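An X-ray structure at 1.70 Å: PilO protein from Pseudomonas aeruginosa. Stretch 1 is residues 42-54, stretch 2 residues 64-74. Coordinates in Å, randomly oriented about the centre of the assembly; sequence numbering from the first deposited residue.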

# COMPACT_ATOMS: atom_id res chain seq x y z
N VAL A 42 0.13 -6.05 6.70
CA VAL A 42 -1.25 -6.51 6.86
C VAL A 42 -1.25 -8.03 6.88
O VAL A 42 -0.39 -8.68 6.27
CB VAL A 42 -2.13 -5.90 5.75
CG1 VAL A 42 -1.61 -6.29 4.37
CG2 VAL A 42 -3.57 -6.29 5.93
N VAL A 43 -2.19 -8.61 7.62
CA VAL A 43 -2.28 -10.05 7.85
C VAL A 43 -3.61 -10.58 7.33
O VAL A 43 -4.66 -9.98 7.58
CB VAL A 43 -2.11 -10.39 9.35
CG1 VAL A 43 -2.45 -11.85 9.61
CG2 VAL A 43 -0.69 -10.10 9.80
N GLY A 44 -3.56 -11.70 6.63
CA GLY A 44 -4.77 -12.31 6.11
C GLY A 44 -4.44 -13.56 5.32
O GLY A 44 -3.27 -13.96 5.21
N GLY A 45 -5.48 -14.18 4.78
CA GLY A 45 -5.29 -15.29 3.86
C GLY A 45 -4.89 -14.81 2.47
O GLY A 45 -5.03 -13.64 2.11
N TYR A 46 -4.39 -15.75 1.67
CA TYR A 46 -3.98 -15.40 0.30
C TYR A 46 -5.09 -14.71 -0.48
O TYR A 46 -4.84 -13.72 -1.19
CB TYR A 46 -3.55 -16.65 -0.47
CG TYR A 46 -2.23 -17.24 -0.04
CD1 TYR A 46 -1.03 -16.64 -0.39
CD2 TYR A 46 -2.19 -18.42 0.69
CE1 TYR A 46 0.18 -17.19 0.00
CE2 TYR A 46 -0.99 -18.98 1.07
CZ TYR A 46 0.18 -18.36 0.73
OH TYR A 46 1.37 -18.93 1.13
N HIS A 47 -6.31 -15.23 -0.38
CA HIS A 47 -7.42 -14.70 -1.15
C HIS A 47 -7.71 -13.25 -0.78
O HIS A 47 -7.80 -12.38 -1.65
CB HIS A 47 -8.66 -15.56 -0.91
CG HIS A 47 -9.76 -15.33 -1.89
ND1 HIS A 47 -10.91 -16.09 -1.91
CD2 HIS A 47 -9.89 -14.44 -2.91
CE1 HIS A 47 -11.70 -15.67 -2.88
NE2 HIS A 47 -11.11 -14.67 -3.50
N ASP A 48 -7.87 -12.98 0.51
CA ASP A 48 -8.16 -11.61 0.92
C ASP A 48 -6.99 -10.66 0.63
O ASP A 48 -7.21 -9.49 0.29
CB ASP A 48 -8.52 -11.59 2.40
CG ASP A 48 -9.83 -12.29 2.68
OD1 ASP A 48 -10.81 -12.08 1.92
OD2 ASP A 48 -9.90 -13.05 3.66
N LEU A 49 -5.76 -11.14 0.76
CA LEU A 49 -4.62 -10.30 0.42
C LEU A 49 -4.61 -9.99 -1.07
O LEU A 49 -4.34 -8.85 -1.49
CB LEU A 49 -3.33 -10.98 0.84
CG LEU A 49 -3.11 -11.04 2.36
CD1 LEU A 49 -2.01 -12.04 2.70
CD2 LEU A 49 -2.72 -9.64 2.86
N ALA A 50 -4.90 -11.00 -1.90
CA ALA A 50 -4.94 -10.78 -3.34
C ALA A 50 -6.03 -9.80 -3.72
O ALA A 50 -5.80 -8.90 -4.54
CB ALA A 50 -5.16 -12.10 -4.07
N THR A 51 -7.22 -9.94 -3.12
CA THR A 51 -8.31 -9.02 -3.41
C THR A 51 -7.91 -7.59 -3.06
O THR A 51 -8.22 -6.65 -3.81
CB THR A 51 -9.56 -9.44 -2.63
OG1 THR A 51 -9.98 -10.73 -3.09
CG2 THR A 51 -10.69 -8.46 -2.85
N PHE A 52 -7.20 -7.42 -1.95
CA PHE A 52 -6.69 -6.10 -1.57
C PHE A 52 -5.73 -5.55 -2.62
O PHE A 52 -5.85 -4.38 -3.03
CB PHE A 52 -6.01 -6.19 -0.21
CG PHE A 52 -5.37 -4.90 0.24
CD1 PHE A 52 -6.15 -3.82 0.59
CD2 PHE A 52 -3.99 -4.80 0.34
CE1 PHE A 52 -5.56 -2.63 1.02
CE2 PHE A 52 -3.40 -3.61 0.76
CZ PHE A 52 -4.19 -2.53 1.10
N VAL A 53 -4.74 -6.34 -3.04
CA VAL A 53 -3.78 -5.86 -4.04
C VAL A 53 -4.49 -5.46 -5.33
O VAL A 53 -4.20 -4.42 -5.94
CB VAL A 53 -2.69 -6.92 -4.28
CG1 VAL A 53 -1.81 -6.53 -5.48
CG2 VAL A 53 -1.83 -7.10 -3.05
N SER A 54 -5.46 -6.27 -5.76
CA SER A 54 -6.23 -5.92 -6.95
C SER A 54 -7.04 -4.65 -6.73
O SER A 54 -7.19 -3.84 -7.64
CB SER A 54 -7.16 -7.07 -7.34
OG SER A 54 -6.39 -8.13 -7.87
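Stretch 2 (64-74) TLHDFEIKPVA

Stretch 2 lies along stretch 1 as a strand running nearly antiparallel to a helix, held by a thin line of apolar side-chain contacts with no hydrogen bond between the two. Residues 66-72 form the strand, extended except at Asp67 (phi/psi 55/44), while Thr64, Leu65, Val73 and Ala74 lie outside it. Its direction makes an angle of 166° with that of helix 46-54, and the axes approach to 12.1 Å, a gap bridged by side chains alone. Because the directions oppose, the start of stretch 2 meets the far end of stretch 1: Leu65 lies near Val53, and Val73 near Val43. Val53, on the helix, touches two residues: its CG1 is 4.3 Å from CD1 of Leu65, and its CG2 is 4.3 Å from CE2 of Phe68, at the edge of the aromatic ring. The compact, branched valine can thus offer a methyl to each neighbour. One helical turn back, CD1 of Leu49 reaches CD1 of Ile70 at 4.1 Å. The same Ile70 methyl lies 4.0 Å from CE1 of Tyr46, meeting that ring obliquely; isoleucine, with chi1 and chi2 both t, extends far enough to touch both. Beyond the helix, Val43 of the preceding strand packs CG1 against CG1 of Val73 at 4.0 Å. At Lys71 the CA-to-CB bond points away from stretch 1; the side chain is not modelled beyond CB.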

# COMPACT_ATOMS: atom_id res chain seq x y z
N THR A 64 2.18 3.09 -7.48
CA THR A 64 3.19 2.07 -7.71
C THR A 64 3.39 1.28 -6.43
O THR A 64 3.16 1.78 -5.32
CB THR A 64 4.51 2.66 -8.20
OG1 THR A 64 5.06 3.53 -7.21
CG2 THR A 64 4.31 3.44 -9.50
N LEU A 65 3.76 0.01 -6.58
CA LEU A 65 3.93 -0.90 -5.45
C LEU A 65 5.35 -1.44 -5.44
O LEU A 65 5.93 -1.73 -6.50
CB LEU A 65 2.92 -2.06 -5.51
CG LEU A 65 1.44 -1.70 -5.72
CD1 LEU A 65 0.59 -2.97 -5.83
CD2 LEU A 65 0.91 -0.84 -4.57
N HIS A 66 5.92 -1.59 -4.24
CA HIS A 66 7.34 -1.91 -4.10
C HIS A 66 7.55 -2.80 -2.89
O HIS A 66 6.70 -2.88 -2.00
CB HIS A 66 8.17 -0.64 -3.92
CG HIS A 66 7.79 0.44 -4.88
ND1 HIS A 66 8.48 0.65 -6.06
CD2 HIS A 66 6.77 1.33 -4.87
CE1 HIS A 66 7.91 1.64 -6.72
NE2 HIS A 66 6.87 2.07 -6.03
N ASP A 67 8.71 -3.46 -2.86
CA ASP A 67 9.20 -4.16 -1.67
C ASP A 67 8.18 -5.17 -1.13
O ASP A 67 7.94 -5.26 0.07
CB ASP A 67 9.57 -3.16 -0.58
CG ASP A 67 10.67 -2.23 -1.01
OD1 ASP A 67 11.52 -2.64 -1.83
OD2 ASP A 67 10.68 -1.08 -0.54
N PHE A 68 7.59 -5.93 -2.04
CA PHE A 68 6.57 -6.90 -1.67
C PHE A 68 7.19 -8.04 -0.87
O PHE A 68 8.18 -8.65 -1.29
CB PHE A 68 5.88 -7.43 -2.93
CG PHE A 68 4.65 -8.25 -2.67
CD1 PHE A 68 4.74 -9.54 -2.17
CD2 PHE A 68 3.40 -7.75 -2.99
CE1 PHE A 68 3.60 -10.31 -1.95
CE2 PHE A 68 2.26 -8.51 -2.78
CZ PHE A 68 2.37 -9.79 -2.26
N GLU A 69 6.62 -8.31 0.30
CA GLU A 69 7.07 -9.38 1.17
C GLU A 69 5.85 -10.15 1.66
O GLU A 69 4.82 -9.54 1.97
CB GLU A 69 7.87 -8.82 2.36
CG GLU A 69 8.31 -9.85 3.38
CD GLU A 69 9.68 -10.43 3.08
OE1 GLU A 69 10.47 -9.75 2.39
OE2 GLU A 69 9.96 -11.56 3.52
N ILE A 70 5.95 -11.47 1.71
CA ILE A 70 4.87 -12.27 2.29
C ILE A 70 5.48 -13.48 2.98
O ILE A 70 6.35 -14.16 2.42
CB ILE A 70 3.81 -12.67 1.26
CG1 ILE A 70 2.64 -13.37 1.94
CG2 ILE A 70 4.40 -13.57 0.20
CD1 ILE A 70 1.43 -13.52 1.06
N LYS A 71 5.05 -13.72 4.20
CA LYS A 71 5.54 -14.85 4.98
C LYS A 71 4.41 -15.30 5.87
O LYS A 71 3.61 -14.48 6.32
CB LYS A 71 6.76 -14.46 5.83
N PRO A 72 4.30 -16.61 6.13
CA PRO A 72 3.31 -17.07 7.11
C PRO A 72 3.61 -16.51 8.49
O PRO A 72 4.77 -16.33 8.87
CB PRO A 72 3.47 -18.60 7.08
CG PRO A 72 4.05 -18.89 5.72
CD PRO A 72 4.94 -17.71 5.40
N VAL A 73 2.55 -16.22 9.24
CA VAL A 73 2.74 -15.65 10.57
C VAL A 73 3.21 -16.72 11.55
O VAL A 73 3.89 -16.42 12.54
CB VAL A 73 1.45 -14.97 11.06
CG1 VAL A 73 0.98 -13.95 10.04
CG2 VAL A 73 0.35 -16.00 11.32
N ALA A 74 2.86 -17.98 11.30
CA ALA A 74 3.19 -19.09 12.17
C ALA A 74 3.34 -20.35 11.30
O ALA A 74 2.74 -20.42 10.23
CB ALA A 74 2.11 -19.30 13.25